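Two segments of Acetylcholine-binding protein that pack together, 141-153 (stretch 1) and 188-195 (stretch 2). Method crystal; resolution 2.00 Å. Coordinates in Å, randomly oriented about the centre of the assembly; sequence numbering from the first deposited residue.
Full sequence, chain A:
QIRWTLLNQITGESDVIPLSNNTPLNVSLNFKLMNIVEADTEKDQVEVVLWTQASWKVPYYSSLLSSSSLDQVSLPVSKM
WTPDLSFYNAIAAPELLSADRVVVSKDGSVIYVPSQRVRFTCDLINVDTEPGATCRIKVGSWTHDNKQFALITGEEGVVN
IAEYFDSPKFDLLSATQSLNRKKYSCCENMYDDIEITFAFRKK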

# COMPACT_ATOMS: atom_id res chain seq x y z
N SER A 141 8.57 0.44 -22.81
CA SER A 141 7.16 0.66 -22.57
C SER A 141 6.44 -0.66 -22.60
O SER A 141 6.67 -1.51 -23.47
N TRP A 142 5.56 -0.85 -21.62
CA TRP A 142 4.79 -2.08 -21.57
C TRP A 142 3.72 -2.15 -22.64
O TRP A 142 3.40 -3.24 -23.10
N THR A 143 3.13 -1.00 -22.99
CA THR A 143 1.93 -1.02 -23.83
C THR A 143 1.90 -0.08 -25.01
O THR A 143 0.87 -0.06 -25.68
N HIS A 144 2.98 0.67 -25.26
CA HIS A 144 3.08 1.54 -26.45
C HIS A 144 4.14 0.99 -27.42
O HIS A 144 5.31 0.90 -27.09
N ASP A 145 3.71 0.58 -28.61
CA ASP A 145 4.65 0.04 -29.63
C ASP A 145 5.47 1.18 -30.25
O ASP A 145 5.22 2.34 -29.94
N ASN A 146 6.43 0.87 -31.12
CA ASN A 146 7.33 1.93 -31.54
C ASN A 146 6.79 2.83 -32.65
O ASN A 146 7.47 3.76 -33.10
N LYS A 147 5.56 2.56 -33.07
CA LYS A 147 4.82 3.51 -33.89
C LYS A 147 4.35 4.70 -33.08
O LYS A 147 4.13 5.76 -33.64
N GLN A 148 4.20 4.53 -31.76
CA GLN A 148 3.75 5.61 -30.86
C GLN A 148 4.86 6.12 -29.94
O GLN A 148 4.95 7.31 -29.70
N PHE A 149 5.72 5.22 -29.49
CA PHE A 149 6.67 5.48 -28.41
C PHE A 149 8.04 5.00 -28.88
O PHE A 149 8.29 3.81 -28.88
N ALA A 150 8.92 5.91 -29.28
CA ALA A 150 10.25 5.50 -29.71
C ALA A 150 11.29 5.84 -28.66
O ALA A 150 11.34 6.96 -28.21
N LEU A 151 12.10 4.85 -28.27
CA LEU A 151 13.16 5.03 -27.28
C LEU A 151 14.43 5.46 -27.98
O LEU A 151 14.74 4.96 -29.07
N ILE A 152 15.15 6.39 -27.36
CA ILE A 152 16.45 6.82 -27.85
C ILE A 152 17.37 6.97 -26.64
O ILE A 152 16.90 7.20 -25.51
N THR A 153 18.66 6.79 -26.86
CA THR A 153 19.64 7.10 -25.83
C THR A 153 19.68 8.60 -25.58
O THR A 153 19.74 9.42 -26.51
N GLU A 188 1.14 -6.31 -33.80
CA GLU A 188 1.74 -6.30 -35.13
C GLU A 188 3.07 -5.53 -35.13
O GLU A 188 4.05 -5.98 -35.74
N ASN A 189 3.09 -4.38 -34.46
CA ASN A 189 4.30 -3.54 -34.38
C ASN A 189 5.32 -4.02 -33.33
O ASN A 189 4.98 -4.75 -32.38
N MET A 190 6.57 -3.61 -33.51
CA MET A 190 7.59 -3.91 -32.54
C MET A 190 7.58 -2.93 -31.36
O MET A 190 7.04 -1.82 -31.45
N TYR A 191 8.20 -3.35 -30.27
CA TYR A 191 8.39 -2.52 -29.09
C TYR A 191 9.88 -2.22 -28.94
O TYR A 191 10.70 -3.09 -29.13
N ASP A 192 10.23 -0.98 -28.63
CA ASP A 192 11.60 -0.64 -28.27
C ASP A 192 11.94 -1.01 -26.83
O ASP A 192 11.11 -0.88 -25.92
N ASP A 193 13.18 -1.45 -26.61
CA ASP A 193 13.68 -1.54 -25.25
C ASP A 193 15.11 -1.05 -25.18
O ASP A 193 15.83 -1.04 -26.20
N ILE A 194 15.51 -0.60 -24.01
CA ILE A 194 16.93 -0.38 -23.76
C ILE A 194 17.36 -1.43 -22.76
O ILE A 194 16.67 -1.71 -21.77
N GLU A 195 18.50 -2.05 -23.04
CA GLU A 195 19.04 -3.08 -22.19
C GLU A 195 20.31 -2.59 -21.52
O GLU A 195 21.30 -2.27 -22.20

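Four direct hydrogen bonds join the two stretches. The amide ND2 of Asn189 donates to OD2 of Asp145 at 2.8 Å and is nearly linear. Asn189 is in the m rotamer and its CB points toward stretch 1. Asp145 is p, and its other oxygen turns back into its own loop: OD1 accepts from Lys147 N at 3.0 Å. One carboxylate thus braces the turn and holds the neighbouring stretch.

Backbone N of Asn146 donates to O of Met190 at 2.8 Å. Asn146 is also p and its CB points toward stretch 2; its ND2 donates to OD1 of Asp192 at 3.1 Å. Asp192 is m and has the largest area covered by the other stretch. Its OD2 accepts from backbone N of Leu151 at 3.0 Å, so the carboxylate links the loop to the strand that follows.

Three waters bridge backbone atoms of the two stretches. Water 1 accepts from Ser141 N (2.9 Å) and donates to Asp192 O (2.5 Å). Water 2 donates to both Ser141 O (2.8 Å) and Asp192 O (3.1 Å). Water 3 donates to His144 O and Phe149 O and accepts from Asp192 N.

Tyr191 is m. Its CB points away, but the end of its side chain comes nearer stretch 1. CA of Asp145 lies 3.8 Å from the ring centroid, almost on the ring normal, forming a CH-pi contact over the face. Ser141 O is at the ring edge, 3.6 Å from Tyr191 CD2.

Further along, the packing is apolar. The CA-to-CB bonds of Leu151 (m, t) and Ile194 (m, t) both point toward the other stretch, with Leu151 CD1 3.8 Å from Ile194 CG1. Leu151 CB also lies 3.8 Å from Asp192 CB. Lys147 is exposed, and its CD lies 3.8 Å from Asn189 OD1.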

# COMPACT_ATOMS: atom_id res chain seq x y z
CB SER A 141 6.57 1.60 -23.61
OG SER A 141 5.17 1.61 -23.55
CB TRP A 142 4.14 -2.23 -20.19
CG TRP A 142 3.60 -3.60 -19.96
CD1 TRP A 142 2.29 -3.95 -19.83
CD2 TRP A 142 4.35 -4.81 -19.83
NE1 TRP A 142 2.18 -5.30 -19.62
CE2 TRP A 142 3.43 -5.86 -19.60
CE3 TRP A 142 5.72 -5.12 -19.84
CZ2 TRP A 142 3.82 -7.18 -19.41
CZ3 TRP A 142 6.12 -6.45 -19.65
CH2 TRP A 142 5.17 -7.46 -19.45
CB THR A 143 0.63 -0.74 -22.98
OG1 THR A 143 0.69 0.60 -22.49
CG2 THR A 143 0.57 -1.63 -21.76
CB HIS A 144 3.46 2.99 -26.05
CG HIS A 144 2.46 3.68 -25.16
ND1 HIS A 144 2.52 3.61 -23.78
CD2 HIS A 144 1.40 4.47 -25.45
CE1 HIS A 144 1.51 4.30 -23.26
NE2 HIS A 144 0.82 4.84 -24.25
CB ASP A 145 3.90 -0.77 -30.71
CG ASP A 145 2.93 0.09 -31.52
OD1 ASP A 145 3.22 1.28 -31.78
OD2 ASP A 145 1.84 -0.33 -31.95
CB ASN A 146 8.72 1.42 -31.87
CG ASN A 146 8.72 0.43 -33.00
OD1 ASN A 146 7.73 0.26 -33.72
ND2 ASN A 146 9.85 -0.26 -33.16
CB LYS A 147 3.62 2.83 -34.55
CG LYS A 147 3.79 2.42 -36.01
CD LYS A 147 5.08 1.65 -36.31
CE LYS A 147 5.16 1.28 -37.81
NZ LYS A 147 6.57 1.03 -38.30
CB GLN A 148 2.57 5.13 -30.01
CG GLN A 148 1.32 4.93 -30.81
CD GLN A 148 0.12 4.56 -29.97
OE1 GLN A 148 0.17 4.56 -28.75
NE2 GLN A 148 -0.98 4.23 -30.64
CB PHE A 149 6.21 4.63 -27.24
CG PHE A 149 6.92 4.86 -25.94
CD1 PHE A 149 8.20 4.38 -25.71
CD2 PHE A 149 6.22 5.40 -24.85
CE1 PHE A 149 8.83 4.53 -24.49
CE2 PHE A 149 6.82 5.52 -23.60
CZ PHE A 149 8.13 5.09 -23.41
CB ALA A 150 10.59 6.14 -31.06
CB LEU A 151 13.47 3.72 -26.56
CG LEU A 151 12.56 3.33 -25.40
CD1 LEU A 151 13.05 2.08 -24.71
CD2 LEU A 151 12.48 4.48 -24.42
CB ILE A 152 16.36 8.16 -28.68
CG1 ILE A 152 15.83 9.31 -27.84
CG2 ILE A 152 15.49 7.99 -29.97
CD1 ILE A 152 15.76 10.66 -28.58
CB THR A 153 21.02 6.51 -26.21
OG1 THR A 153 20.97 5.09 -26.05
CG2 THR A 153 22.12 6.91 -25.20
CB GLU A 188 0.77 -5.71 -36.16
CG GLU A 188 1.01 -6.22 -37.57
CD GLU A 188 0.50 -5.28 -38.64
OE1 GLU A 188 -0.34 -4.40 -38.33
OE2 GLU A 188 0.95 -5.42 -39.81
CB ASN A 189 3.95 -2.06 -34.14
CG ASN A 189 3.00 -1.49 -35.20
OD1 ASN A 189 3.20 -1.65 -36.40
ND2 ASN A 189 1.95 -0.81 -34.74
CB MET A 190 8.96 -3.91 -33.20
CG MET A 190 9.14 -4.91 -34.34
SD MET A 190 10.90 -4.86 -34.80
CE MET A 190 10.79 -4.63 -36.60
CB TYR A 191 7.87 -3.27 -27.86
CG TYR A 191 6.36 -3.24 -27.79
CD1 TYR A 191 5.58 -3.92 -28.74
CD2 TYR A 191 5.70 -2.52 -26.80
CE1 TYR A 191 4.18 -3.87 -28.69
CE2 TYR A 191 4.32 -2.47 -26.75
CZ TYR A 191 3.56 -3.14 -27.68
OH TYR A 191 2.18 -3.07 -27.64
CB ASP A 192 11.81 0.84 -28.41
CG ASP A 192 11.78 1.31 -29.86
OD1 ASP A 192 11.71 0.48 -30.79
OD2 ASP A 192 11.77 2.51 -30.13
CB ASP A 193 13.51 -2.93 -24.65
CG ASP A 193 14.33 -3.97 -25.34
OD1 ASP A 193 15.52 -4.13 -24.99
OD2 ASP A 193 13.86 -4.71 -26.23
CB ILE A 194 17.21 1.05 -23.27
CG1 ILE A 194 16.87 2.03 -24.40
CG2 ILE A 194 18.68 1.22 -22.81
CD1 ILE A 194 17.06 3.49 -24.07
CB GLU A 195 19.30 -4.33 -23.01
CG GLU A 195 19.93 -5.46 -22.22
CD GLU A 195 19.48 -6.84 -22.70
OE1 GLU A 195 18.39 -6.94 -23.34
OE2 GLU A 195 20.21 -7.82 -22.42
O HOH W 1 9.53 1.04 -25.52
O HOH W 2 8.92 -2.67 -24.60
O HOH W 3 7.84 0.98 -27.65